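Local coordinates for protein transcriptional regulator, LacI family (Burkholderia phymatum, PDB 2RGY) that probably regulates transcription as a LacI-family DNA-binding repressor or activator whose periplasmic-binding-protein-like core senses a small ligand, perhaps a sugar, at residues M93-N97 with A106-H112. Numbering follows the deposited sequence.
Sequences MVFLN and ASFCPDH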
loop_
_atom_site.group_PDB
_atom_site.type_symbol
_atom_site.label_atom_id
_atom_site.label_comp_id
_atom_site.label_asym_id
_atom_site.label_seq_id
_atom_site.Cartn_x
_atom_site.Cartn_y
_atom_site.Cartn_z
HETATM N N MSE A 93 4.637 17.505 -19.468
HETATM C CA MSE A 93 4.760 16.225 -18.779
HETATM C C MSE A 93 6.031 16.195 -17.952
HETATM O O MSE A 93 6.995 16.887 -18.259
HETATM C CB MSE A 93 4.886 15.076 -19.781
HETATM C CG MSE A 93 3.618 14.624 -20.474
HETATM SE SE MSE A 93 4.007 13.204 -21.551
HETATM C CE MSE A 93 4.029 11.928 -20.479
ATOM N N VAL A 94 6.034 15.367 -16.916
ATOM C CA VAL A 94 7.217 15.188 -16.094
ATOM C C VAL A 94 7.353 13.675 -15.879
ATOM O O VAL A 94 6.353 12.967 -15.711
ATOM C CB VAL A 94 7.114 15.945 -14.738
ATOM C CG1 VAL A 94 6.025 15.351 -13.862
ATOM C CG2 VAL A 94 8.460 15.901 -14.025
ATOM N N PHE A 95 8.589 13.185 -15.908
ATOM C CA PHE A 95 8.866 11.764 -15.751
ATOM C C PHE A 95 9.629 11.471 -14.464
ATOM O O PHE A 95 10.659 12.079 -14.200
ATOM C CB PHE A 95 9.685 11.274 -16.942
ATOM C CG PHE A 95 9.017 11.497 -18.257
ATOM C CD1 PHE A 95 7.855 10.796 -18.588
ATOM C CD2 PHE A 95 9.525 12.426 -19.159
ATOM C CE1 PHE A 95 7.204 11.015 -19.806
ATOM C CE2 PHE A 95 8.888 12.662 -20.380
ATOM C CZ PHE A 95 7.719 11.952 -20.705
ATOM N N LEU A 96 9.128 10.529 -13.674
ATOM C CA LEU A 96 9.775 10.166 -12.420
ATOM C C LEU A 96 10.533 8.841 -12.556
ATOM O O LEU A 96 10.142 7.963 -13.327
ATOM C CB LEU A 96 8.733 10.015 -11.310
ATOM C CG LEU A 96 7.519 10.946 -11.329
ATOM C CD1 LEU A 96 6.525 10.506 -10.254
ATOM C CD2 LEU A 96 7.960 12.374 -11.122
ATOM N N ASN A 97 11.618 8.714 -11.800
ATOM C CA ASN A 97 12.440 7.503 -11.761
ATOM C C ASN A 97 13.081 6.991 -13.055
ATOM O O ASN A 97 13.485 5.827 -13.124
ATOM C CB ASN A 97 11.641 6.368 -11.114
ATOM C CG ASN A 97 12.519 5.415 -10.320
ATOM O OD1 ASN A 97 13.417 5.841 -9.586
ATOM N ND2 ASN A 97 12.247 4.117 -10.444
ATOM N N ALA A 106 12.879 17.438 -17.395
ATOM C CA ALA A 106 11.526 16.888 -17.326
ATOM C C ALA A 106 11.662 15.532 -16.624
ATOM O O ALA A 106 10.685 14.801 -16.440
ATOM C CB ALA A 106 10.955 16.696 -18.725
ATOM N N SER A 107 12.895 15.213 -16.240
ATOM C CA SER A 107 13.219 13.961 -15.567
ATOM C C SER A 107 13.734 14.185 -14.143
ATOM O O SER A 107 14.659 14.969 -13.915
ATOM C CB SER A 107 14.274 13.190 -16.366
ATOM O OG SER A 107 14.758 12.085 -15.619
ATOM N N PHE A 108 13.110 13.493 -13.195
ATOM C CA PHE A 108 13.487 13.570 -11.789
ATOM C C PHE A 108 13.791 12.147 -11.350
ATOM O O PHE A 108 12.891 11.318 -11.204
ATOM C CB PHE A 108 12.350 14.185 -10.986
ATOM C CG PHE A 108 12.246 15.672 -11.167
ATOM C CD1 PHE A 108 12.807 16.542 -10.222
ATOM C CD2 PHE A 108 11.643 16.210 -12.314
ATOM C CE1 PHE A 108 12.779 17.929 -10.418
ATOM C CE2 PHE A 108 11.609 17.595 -12.526
ATOM C CZ PHE A 108 12.175 18.460 -11.575
ATOM N N CYS A 109 15.072 11.867 -11.150
ATOM C CA CYS A 109 15.502 10.521 -10.803
ATOM C C CYS A 109 16.593 10.503 -9.744
ATOM O O CYS A 109 17.537 11.276 -9.808
ATOM C CB CYS A 109 16.013 9.834 -12.080
ATOM S SG CYS A 109 16.109 8.022 -12.046
ATOM N N PRO A 110 16.477 9.611 -8.753
ATOM C CA PRO A 110 17.523 9.569 -7.731
ATOM C C PRO A 110 18.761 8.865 -8.300
ATOM O O PRO A 110 18.759 8.414 -9.448
ATOM C CB PRO A 110 16.866 8.775 -6.610
ATOM C CG PRO A 110 16.051 7.775 -7.366
ATOM C CD PRO A 110 15.424 8.619 -8.471
ATOM N N ASP A 111 19.812 8.771 -7.498
ATOM C CA ASP A 111 21.041 8.124 -7.932
ATOM C C ASP A 111 20.992 6.627 -7.604
ATOM O O ASP A 111 21.490 6.204 -6.567
ATOM C CB ASP A 111 22.236 8.782 -7.236
ATOM C CG ASP A 111 23.564 8.272 -7.755
ATOM O OD1 ASP A 111 24.609 8.862 -7.398
ATOM O OD2 ASP A 111 23.569 7.283 -8.514
ATOM N N HIS A 112 20.392 5.835 -8.490
ATOM C CA HIS A 112 20.266 4.392 -8.277
ATOM C C HIS A 112 21.604 3.656 -8.281
ATOM O O HIS A 112 21.756 2.632 -7.613
ATOM C CB HIS A 112 19.341 3.775 -9.332
ATOM C CG HIS A 112 17.901 4.144 -9.162
ATOM N ND1 HIS A 112 17.196 3.879 -8.007
ATOM C CD2 HIS A 112 17.033 4.766 -9.996
ATOM C CE1 HIS A 112 15.958 4.324 -8.136
ATOM N NE2 HIS A 112 15.833 4.867 -9.333
#
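Phe95 and Leu96 run parallel to Ser107 and Phe108, joined by three backbone hydrogen bonds: Phe95 N to Ala106 O (2.7 Å), Phe108 N to Phe95 O (3.0 Å) and Asn97 N to Phe108 O (3.0 Å), the last more bent at 144°. Val94 is beta-branched and suited to a strand; placed anti to the backbone N, its CG2 reaches Phe108 CD2 (3.6 Å), meeting the ring obliquely on the sheet face that Leu96 shares and helix 244-260 covers. Phe95 points to the other face, where its ring meets that of Phe100, which the methyl of Ala106 also touches. Past the strand end, Asn97 takes a left-handed backbone conformation, which asparagine tolerates well. Its OD1 accepts a hydrogen bond from His112 NE2 (2.6 Å); OD1 lies in the imidazole plane, while NE2 stands 32° out of the amide's plane, the two planes being 81° apart. Pro110 CG packs against one face of this ring, offset toward its rim. Tyr224 OH bonds ND1, so both ring nitrogens are bonded, which should restrain the ring's rotation. Asp111 OD2 caps helix 112-125 at Arg114 N. This is the edge of the parallel N-terminal sheet in a periplasmic-binding-protein-like fold, its strand-end loops leading toward the interdomain cleft, where relatives bind effectors.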